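Local atomic coordinates of oxalate biosynthetic component 1 (Burkholderia thailandensis, PDB entry 5IKY), a protein that probably makes oxalate in quorum-sensing-dependent oxalogenesis, as a bifunctional enzyme joining serine hydrolase and lyase activities. Residues L400-I409 with A424-T435. Residues are numbered along the deposited sequence; the frame is centred on the assembly and turned at random.
Sequences LIDVPTRKAI and AVELAATQLRPT
Gln431 of helix 418-442 meets Asp402 at the start of helix 403-415. The glutamine chain bends at chi2 (-93°), which turns the amide toward Asp402. Gln431 OE1 accepts the backbone N-H of Asp402 N at 3.0 Å. That bond is nearly straight, but the donor lies above the carbonyl plane. A water also donates to Gln431 OE1 and to Leu400 O. Asp402 is the N-cap. Its chi1 of 64° sets the carboxylate between its own N and carbonyl carbon, where Asp402 OD1 receives Thr405 N at 2.7 Å. The amide of Gln431 stands almost at right angles to this carboxylate. Thr405 CG2 rests 3.9 Å from Gln431 CG.

Apolar groups fill both ends of the contact. The side chains of Ile409 and Leu427 lie alongside each other and point opposite ways, with Ile409 CG1 3.7 Å from Leu427 CB. Ile409 CD1 lies 3.9 Å from Ala428 CB. At the other end, Leu432 CD2 touches Leu400 CB at 3.9 Å and also meets Ile401 CG1. Val463 of helix 460-466 touches Ala428 and Leu432.

The two helices run nearly antiparallel and follow each other between strands 375-380 and 446-451 of the parallel sheet, consistent with a TIM-barrel-like fold. The two bonds to Gln431 OE1 link the turn before helix 403-415 to helix 418-442. The Asp402 carboxylate holds the first helical turn, and aliphatic contacts flank this polar site.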
# COMPACT_ATOMS: atom_id res chain seq x y z
N LEU A 400 5.67 -35.13 6.07
CA LEU A 400 6.93 -34.50 6.46
C LEU A 400 7.15 -34.66 7.96
O LEU A 400 8.24 -35.00 8.41
CB LEU A 400 6.94 -33.02 6.07
CG LEU A 400 6.88 -32.72 4.57
CD1 LEU A 400 6.93 -31.22 4.33
CD2 LEU A 400 8.01 -33.42 3.83
N ILE A 401 6.09 -34.40 8.72
CA ILE A 401 6.06 -34.73 10.14
C ILE A 401 5.19 -35.96 10.31
O ILE A 401 3.99 -35.91 10.01
CB ILE A 401 5.51 -33.56 10.99
CG1 ILE A 401 6.34 -32.30 10.76
CG2 ILE A 401 5.51 -33.94 12.47
CD1 ILE A 401 5.90 -31.13 11.61
N ASP A 402 5.77 -37.06 10.77
CA ASP A 402 5.02 -38.31 10.87
C ASP A 402 3.82 -38.13 11.79
O ASP A 402 3.87 -37.35 12.75
CB ASP A 402 5.90 -39.47 11.34
CG ASP A 402 6.43 -39.27 12.75
OD1 ASP A 402 5.67 -39.47 13.72
OD2 ASP A 402 7.63 -38.95 12.89
N VAL A 403 2.74 -38.84 11.48
CA VAL A 403 1.48 -38.73 12.22
C VAL A 403 1.62 -38.94 13.74
O VAL A 403 1.02 -38.18 14.50
CB VAL A 403 0.44 -39.72 11.65
CG1 VAL A 403 -0.84 -39.69 12.48
CG2 VAL A 403 0.14 -39.39 10.19
N PRO A 404 2.39 -39.95 14.19
CA PRO A 404 2.57 -40.05 15.64
C PRO A 404 3.19 -38.79 16.26
O PRO A 404 2.80 -38.39 17.35
CB PRO A 404 3.52 -41.24 15.79
CG PRO A 404 3.24 -42.08 14.61
CD PRO A 404 2.97 -41.11 13.49
N THR A 405 4.13 -38.17 15.55
CA THR A 405 4.78 -36.97 16.05
C THR A 405 3.83 -35.77 16.01
O THR A 405 3.84 -34.93 16.90
CB THR A 405 6.06 -36.64 15.26
OG1 THR A 405 6.94 -37.77 15.29
CG2 THR A 405 6.78 -35.44 15.86
N ARG A 406 2.99 -35.71 14.97
CA ARG A 406 2.01 -34.63 14.87
C ARG A 406 1.02 -34.70 16.02
O ARG A 406 0.70 -33.68 16.65
CB ARG A 406 1.26 -34.67 13.55
CG ARG A 406 0.20 -33.56 13.45
CD ARG A 406 -0.82 -33.79 12.35
NE ARG A 406 -1.42 -35.12 12.41
CZ ARG A 406 -2.35 -35.49 13.28
NH1 ARG A 406 -2.79 -34.63 14.19
NH2 ARG A 406 -2.84 -36.72 13.25
N LYS A 407 0.53 -35.90 16.30
CA LYS A 407 -0.42 -36.11 17.38
C LYS A 407 0.20 -35.77 18.73
O LYS A 407 -0.46 -35.21 19.60
CB LYS A 407 -0.93 -37.56 17.37
CG LYS A 407 -1.91 -37.86 16.25
CD LYS A 407 -2.29 -39.33 16.21
CE LYS A 407 -3.30 -39.61 15.11
NZ LYS A 407 -3.61 -41.06 14.97
N ALA A 408 1.48 -36.10 18.88
CA ALA A 408 2.22 -35.75 20.08
C ALA A 408 2.31 -34.24 20.24
O ALA A 408 1.95 -33.69 21.28
CB ALA A 408 3.61 -36.37 20.05
N ILE A 409 2.79 -33.57 19.19
CA ILE A 409 2.92 -32.11 19.17
C ILE A 409 1.61 -31.40 19.49
O ILE A 409 1.59 -30.43 20.25
CB ILE A 409 3.44 -31.62 17.80
CG1 ILE A 409 4.91 -32.02 17.61
CG2 ILE A 409 3.29 -30.12 17.67
CD1 ILE A 409 5.48 -31.65 16.26
N ALA A 424 7.50 -28.99 21.76
CA ALA A 424 6.74 -29.02 20.52
C ALA A 424 7.57 -28.48 19.36
O ALA A 424 7.54 -29.01 18.26
CB ALA A 424 5.45 -28.22 20.66
N VAL A 425 8.32 -27.41 19.63
CA VAL A 425 9.18 -26.80 18.62
C VAL A 425 10.30 -27.74 18.22
O VAL A 425 10.59 -27.91 17.03
CB VAL A 425 9.78 -25.47 19.12
CG1 VAL A 425 10.80 -24.94 18.13
CG2 VAL A 425 8.68 -24.44 19.35
N GLU A 426 10.93 -28.36 19.21
CA GLU A 426 12.02 -29.30 18.96
C GLU A 426 11.55 -30.49 18.13
O GLU A 426 12.23 -30.93 17.21
CB GLU A 426 12.64 -29.78 20.28
N LEU A 427 10.37 -31.01 18.47
CA LEU A 427 9.79 -32.13 17.74
C LEU A 427 9.55 -31.78 16.28
O LEU A 427 9.86 -32.56 15.38
CB LEU A 427 8.47 -32.57 18.39
CG LEU A 427 8.57 -33.41 19.67
CD1 LEU A 427 7.19 -33.79 20.18
CD2 LEU A 427 9.41 -34.66 19.42
N ALA A 428 9.00 -30.59 16.04
CA ALA A 428 8.69 -30.14 14.69
C ALA A 428 9.96 -29.89 13.89
O ALA A 428 10.06 -30.28 12.72
CB ALA A 428 7.83 -28.89 14.74
N ALA A 429 10.94 -29.23 14.51
CA ALA A 429 12.18 -28.88 13.84
C ALA A 429 13.03 -30.11 13.50
O ALA A 429 13.60 -30.20 12.41
CB ALA A 429 12.98 -27.91 14.69
N THR A 430 13.11 -31.05 14.44
CA THR A 430 13.90 -32.26 14.24
C THR A 430 13.35 -33.10 13.09
O THR A 430 14.11 -33.72 12.34
CB THR A 430 13.93 -33.11 15.53
OG1 THR A 430 14.50 -32.34 16.59
CG2 THR A 430 14.75 -34.37 15.33
N GLN A 431 12.03 -33.11 12.94
CA GLN A 431 11.38 -33.86 11.87
C GLN A 431 11.55 -33.19 10.50
O GLN A 431 11.64 -33.87 9.48
CB GLN A 431 9.89 -34.03 12.18
CG GLN A 431 9.60 -35.05 13.26
CD GLN A 431 9.33 -36.43 12.70
OE1 GLN A 431 8.62 -36.58 11.71
NE2 GLN A 431 9.90 -37.45 13.33
N LEU A 432 11.59 -31.86 10.50
CA LEU A 432 11.65 -31.11 9.25
C LEU A 432 13.08 -30.88 8.77
O LEU A 432 13.33 -30.75 7.57
CB LEU A 432 10.94 -29.76 9.41
CG LEU A 432 9.42 -29.80 9.51
CD1 LEU A 432 8.87 -28.43 9.85
CD2 LEU A 432 8.81 -30.32 8.21
N ARG A 433 14.02 -30.83 9.71
CA ARG A 433 15.42 -30.54 9.41
C ARG A 433 16.05 -31.41 8.30
O ARG A 433 16.76 -30.87 7.45
CB ARG A 433 16.27 -30.65 10.68
CG ARG A 433 17.76 -30.47 10.47
CD ARG A 433 18.32 -29.40 11.39
NE ARG A 433 17.81 -29.54 12.75
CZ ARG A 433 17.54 -28.52 13.56
NH1 ARG A 433 17.74 -27.28 13.15
NH2 ARG A 433 17.07 -28.75 14.78
N PRO A 434 15.81 -32.74 8.31
CA PRO A 434 16.40 -33.52 7.22
C PRO A 434 15.87 -33.11 5.85
O PRO A 434 16.64 -33.10 4.88
CB PRO A 434 15.98 -34.96 7.55
CG PRO A 434 15.74 -34.95 9.02
CD PRO A 434 15.15 -33.61 9.30
N THR A 435 14.59 -32.78 5.78
CA THR A 435 13.99 -32.34 4.52
C THR A 435 14.57 -31.00 4.07
O THR A 435 14.94 -30.84 2.90
CB THR A 435 12.46 -32.21 4.64
OG1 THR A 435 11.89 -33.52 4.80
CG2 THR A 435 11.87 -31.55 3.40
O HOH W 1 9.65 -37.21 9.02